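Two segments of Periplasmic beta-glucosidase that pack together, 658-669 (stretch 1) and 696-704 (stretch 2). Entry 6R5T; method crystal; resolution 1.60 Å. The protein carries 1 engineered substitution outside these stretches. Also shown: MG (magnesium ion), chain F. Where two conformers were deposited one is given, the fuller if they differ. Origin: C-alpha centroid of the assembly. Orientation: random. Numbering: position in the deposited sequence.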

# COMPACT_ATOMS: atom_id res chain seq x y z
N TYR A 658 -13.54 13.53 -18.29
CA TYR A 658 -12.19 13.11 -17.89
C TYR A 658 -11.22 13.55 -18.97
O TYR A 658 -11.58 13.58 -20.16
CB TYR A 658 -12.09 11.60 -17.67
CG TYR A 658 -13.06 11.09 -16.64
CD1 TYR A 658 -14.35 10.73 -16.97
CD2 TYR A 658 -12.68 10.95 -15.31
CE1 TYR A 658 -15.24 10.25 -16.00
CE2 TYR A 658 -13.55 10.49 -14.35
CZ TYR A 658 -14.82 10.10 -14.69
OH TYR A 658 -15.64 9.71 -13.65
N LEU A 659 -9.99 13.82 -18.56
CA LEU A 659 -8.90 14.11 -19.51
C LEU A 659 -7.80 13.07 -19.38
O LEU A 659 -7.48 12.67 -18.25
CB LEU A 659 -8.30 15.48 -19.21
CG LEU A 659 -9.11 16.67 -19.71
CD1 LEU A 659 -8.36 17.96 -19.49
CD2 LEU A 659 -9.45 16.53 -21.18
N GLN A 660 -7.19 12.73 -20.51
CA GLN A 660 -5.93 11.99 -20.48
C GLN A 660 -4.89 12.80 -21.26
O GLN A 660 -5.24 13.35 -22.34
CB GLN A 660 -6.05 10.59 -21.07
CG GLN A 660 -4.75 9.79 -20.99
CD GLN A 660 -4.84 8.46 -21.70
OE1 GLN A 660 -5.79 8.21 -22.43
NE2 GLN A 660 -3.86 7.58 -21.47
N ASP A 661 -3.67 12.80 -20.76
CA ASP A 661 -2.51 13.38 -21.47
C ASP A 661 -1.60 12.21 -21.85
O ASP A 661 -0.82 11.76 -21.01
CB ASP A 661 -1.80 14.35 -20.53
CG ASP A 661 -0.60 15.05 -21.12
OD1 ASP A 661 -0.27 14.74 -22.31
OD2 ASP A 661 0.03 15.82 -20.39
N PRO A 662 -1.81 11.60 -23.03
CA PRO A 662 -1.19 10.31 -23.30
C PRO A 662 0.31 10.31 -23.53
O PRO A 662 0.88 9.21 -23.56
CB PRO A 662 -1.95 9.83 -24.54
CG PRO A 662 -2.33 11.13 -25.23
CD PRO A 662 -2.75 12.02 -24.08
N VAL A 663 0.92 11.49 -23.75
CA VAL A 663 2.39 11.57 -23.92
C VAL A 663 2.85 12.73 -23.06
O VAL A 663 2.42 13.86 -23.27
CB VAL A 663 2.80 11.78 -25.39
CG1 VAL A 663 4.33 11.94 -25.45
CG2 VAL A 663 2.31 10.66 -26.28
N ALA A 664 3.69 12.47 -22.10
CA ALA A 664 4.11 13.51 -21.16
C ALA A 664 5.48 13.18 -20.59
O ALA A 664 5.94 12.04 -20.73
CB ALA A 664 3.09 13.72 -20.07
N SER A 665 6.09 14.15 -19.93
CA SER A 665 7.43 13.99 -19.32
C SER A 665 7.37 13.16 -18.03
O SER A 665 8.44 12.81 -17.52
CB SER A 665 8.08 15.33 -19.06
OG SER A 665 7.31 16.13 -18.18
N LEU A 666 6.17 12.95 -17.49
CA LEU A 666 5.87 11.94 -16.44
C LEU A 666 4.78 11.04 -17.04
O LEU A 666 3.93 11.52 -17.79
CB LEU A 666 5.26 12.58 -15.17
CG LEU A 666 6.12 13.31 -14.16
CD1 LEU A 666 5.39 13.46 -12.86
CD2 LEU A 666 7.42 12.60 -13.90
N SER A 667 4.67 9.80 -16.55
CA SER A 667 3.53 8.92 -16.86
C SER A 667 2.28 9.49 -16.18
O SER A 667 2.29 9.66 -14.94
CB SER A 667 3.82 7.53 -16.34
OG SER A 667 2.81 6.64 -16.77
N ARG A 668 1.28 9.90 -16.95
CA ARG A 668 0.07 10.55 -16.39
C ARG A 668 -1.07 9.54 -16.34
O ARG A 668 -1.10 8.54 -17.06
CB ARG A 668 -0.24 11.83 -17.17
CG ARG A 668 0.90 12.84 -16.99
CD ARG A 668 0.55 14.27 -17.24
NE ARG A 668 -0.58 14.68 -16.42
CZ ARG A 668 -1.43 15.64 -16.73
NH1 ARG A 668 -1.35 16.34 -17.87
NH2 ARG A 668 -2.39 15.94 -15.88
N PRO A 669 -2.04 9.79 -15.48
CA PRO A 669 -3.14 8.85 -15.29
C PRO A 669 -3.91 8.55 -16.56
O PRO A 669 -4.01 9.33 -17.50
CB PRO A 669 -4.02 9.49 -14.24
CG PRO A 669 -3.11 10.43 -13.51
CD PRO A 669 -2.13 10.94 -14.55
MG MG F . 1.20 15.42 -23.64
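Stretch 2, residues 696-704: ADLKFYDSQ

Stretch 2 is loop or turn at both ends and extended in the middle, from Lys699 to Asp702, with strand at Phe700 and Tyr701. Its backbone does not pair with that of stretch 1: the closest CA atoms lie well apart, 7.6 Å from Asp661 CA to Leu698 CA and 6.2 Å from Leu666 CA to Asp702 CA. As stretch 1 proceeds from Leu659 to Leu666, its partners proceed from Asp697 to Ser703, so the two chains run broadly in the same sense; beyond Leu666, stretch 1 doubles back, so that Arg668 comes level with Phe700, 8.6 Å from CA to CA. Side chains and waters fill the gap, and the contact buries 462 Å² in total.

Ala696 makes no contact with stretch 1. The next two residues, Asp697 and Leu698, have phi/psi of -72°/-17° and -105°/-8°, neither of them extended. Both meet Leu659 on the strand of stretch 1: Leu659 CD1 lies 3.7 Å from Asp697 O and 3.4 Å from Leu698 CD2. The CA-to-CB bond of Leu698 points sideways, but its m,t rotamer brings the end of the side chain nearer to stretch 1. Its carbonyl takes a weak hydrogen bond from the guanidinium, Arg668 NH1 to Leu698 O at 3.2 Å. The same NH1 forms a salt bridge with Asp661 OD2 at 2.9 Å, and Asp661 also binds the magnesium ion through OD1 at 2.1 Å. Water 1 links Asp661 OD2 (3.0 Å) to Leu698 O (2.9 Å).

From Lys699 to Asp702 the backbone is extended. The CA-to-CB bond of Lys699 points away, and the residue contributes its carbonyl, which shares water 6 with Asp697 O and Arg668; the water oxygen is 3.0 Å from Lys699 O and 2.6 Å from Arg668 NH2. Phe700, with chi1 near +68°, points toward stretch 1 and has more area covered than any other residue. Arg668 CD lies over one ring face, 3.6 Å from the centroid, in a CH-pi contact. At the ring edge, Ser665 OG approaches Phe700 CZ at 3.5 Å. Ala664 CB, 4.0 Å from the same CZ, and Leu666 CB, 4.1 Å from Phe700 CE2, add apolar contacts.

The CA-to-CB bond of Tyr701 points away, leaving its carbonyl against stretch 1, with Leu666 CD1 3.3 Å from Tyr701 O. At Asp702 the strand has ended; water 5 joins Asp702 OD2 to Ser665 OG, 2.7 Å from each. Ser703, where the backbone leaves the extended conformation, closes the contact: its OG lies 3.2 Å from Leu666 CD2, and water 4 accepts from Ser703 N at 3.1 Å and donates to Ser665 O at 3.0 Å.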

# COMPACT_ATOMS: atom_id res chain seq x y z
N ALA A 696 -5.32 25.38 -17.80
CA ALA A 696 -5.25 25.10 -16.35
C ALA A 696 -5.67 23.64 -16.08
O ALA A 696 -5.13 23.01 -15.16
CB ALA A 696 -6.15 26.06 -15.61
N ASP A 697 -6.58 23.13 -16.89
CA ASP A 697 -7.06 21.72 -16.78
C ASP A 697 -5.97 20.75 -17.24
O ASP A 697 -6.08 19.53 -16.99
CB ASP A 697 -8.30 21.54 -17.63
CG ASP A 697 -9.41 22.37 -17.05
OD1 ASP A 697 -9.72 22.18 -15.83
OD2 ASP A 697 -9.90 23.24 -17.78
N LEU A 698 -4.97 21.22 -17.96
CA LEU A 698 -4.02 20.33 -18.66
C LEU A 698 -2.66 20.26 -17.97
O LEU A 698 -1.83 19.45 -18.35
CB LEU A 698 -3.84 20.85 -20.09
CG LEU A 698 -5.10 21.22 -20.87
CD1 LEU A 698 -4.73 21.76 -22.25
CD2 LEU A 698 -6.07 20.06 -20.97
N LYS A 699 -2.41 21.08 -16.95
CA LYS A 699 -1.07 21.16 -16.36
C LYS A 699 -0.87 20.07 -15.29
O LYS A 699 -1.82 19.56 -14.71
CB LYS A 699 -0.92 22.51 -15.66
CG LYS A 699 -1.00 23.70 -16.59
CD LYS A 699 -0.26 24.91 -16.10
CE LYS A 699 -0.09 25.92 -17.23
NZ LYS A 699 0.67 27.12 -16.81
N PHE A 700 0.36 19.76 -15.06
CA PHE A 700 0.80 18.79 -14.05
C PHE A 700 2.17 19.22 -13.55
O PHE A 700 2.95 19.95 -14.24
CB PHE A 700 0.84 17.38 -14.63
CG PHE A 700 1.91 17.16 -15.66
CD1 PHE A 700 1.75 17.60 -16.97
CD2 PHE A 700 3.09 16.51 -15.32
CE1 PHE A 700 2.76 17.42 -17.91
CE2 PHE A 700 4.07 16.31 -16.26
CZ PHE A 700 3.93 16.78 -17.56
N TYR A 701 2.48 18.71 -12.38
CA TYR A 701 3.82 18.86 -11.77
C TYR A 701 4.75 17.80 -12.32
O TYR A 701 4.51 16.57 -12.18
CB TYR A 701 3.77 18.79 -10.25
CG TYR A 701 3.05 19.96 -9.63
CD1 TYR A 701 3.71 21.16 -9.44
CD2 TYR A 701 1.70 19.88 -9.33
CE1 TYR A 701 3.05 22.25 -8.90
CE2 TYR A 701 1.02 20.97 -8.82
CZ TYR A 701 1.71 22.15 -8.58
OH TYR A 701 1.06 23.22 -8.04
N ASP A 702 5.85 18.23 -12.93
CA ASP A 702 6.85 17.28 -13.45
C ASP A 702 7.83 16.88 -12.35
O ASP A 702 7.57 17.17 -11.15
CB ASP A 702 7.51 17.83 -14.72
CG ASP A 702 8.51 18.94 -14.46
OD1 ASP A 702 8.78 19.23 -13.28
OD2 ASP A 702 9.04 19.48 -15.46
N SER A 703 8.89 16.15 -12.71
CA SER A 703 9.84 15.58 -11.72
C SER A 703 10.51 16.70 -10.91
O SER A 703 10.90 16.43 -9.77
CB SER A 703 10.90 14.72 -12.37
OG SER A 703 10.32 13.58 -12.94
N GLN A 704 10.65 17.89 -11.48
CA GLN A 704 11.30 19.03 -10.80
C GLN A 704 10.24 19.93 -10.15
O GLN A 704 10.62 21.01 -9.66
CB GLN A 704 12.17 19.78 -11.81
CG GLN A 704 13.42 19.03 -12.22
CD GLN A 704 13.16 17.90 -13.18
OE1 GLN A 704 12.47 18.05 -14.19
NE2 GLN A 704 13.74 16.74 -12.87
O HOH W 1 0.30 18.76 -20.16
O HOH W 2 2.05 16.41 -21.95
O HOH W 3 0.17 14.29 -25.07
O HOH W 4 9.39 14.82 -15.45
O HOH W 5 9.28 17.91 -17.61
O HOH W 6 -3.98 17.95 -16.12
O HOH W 7 0.13 17.12 -24.23
O HOH W 8 2.71 16.05 -25.01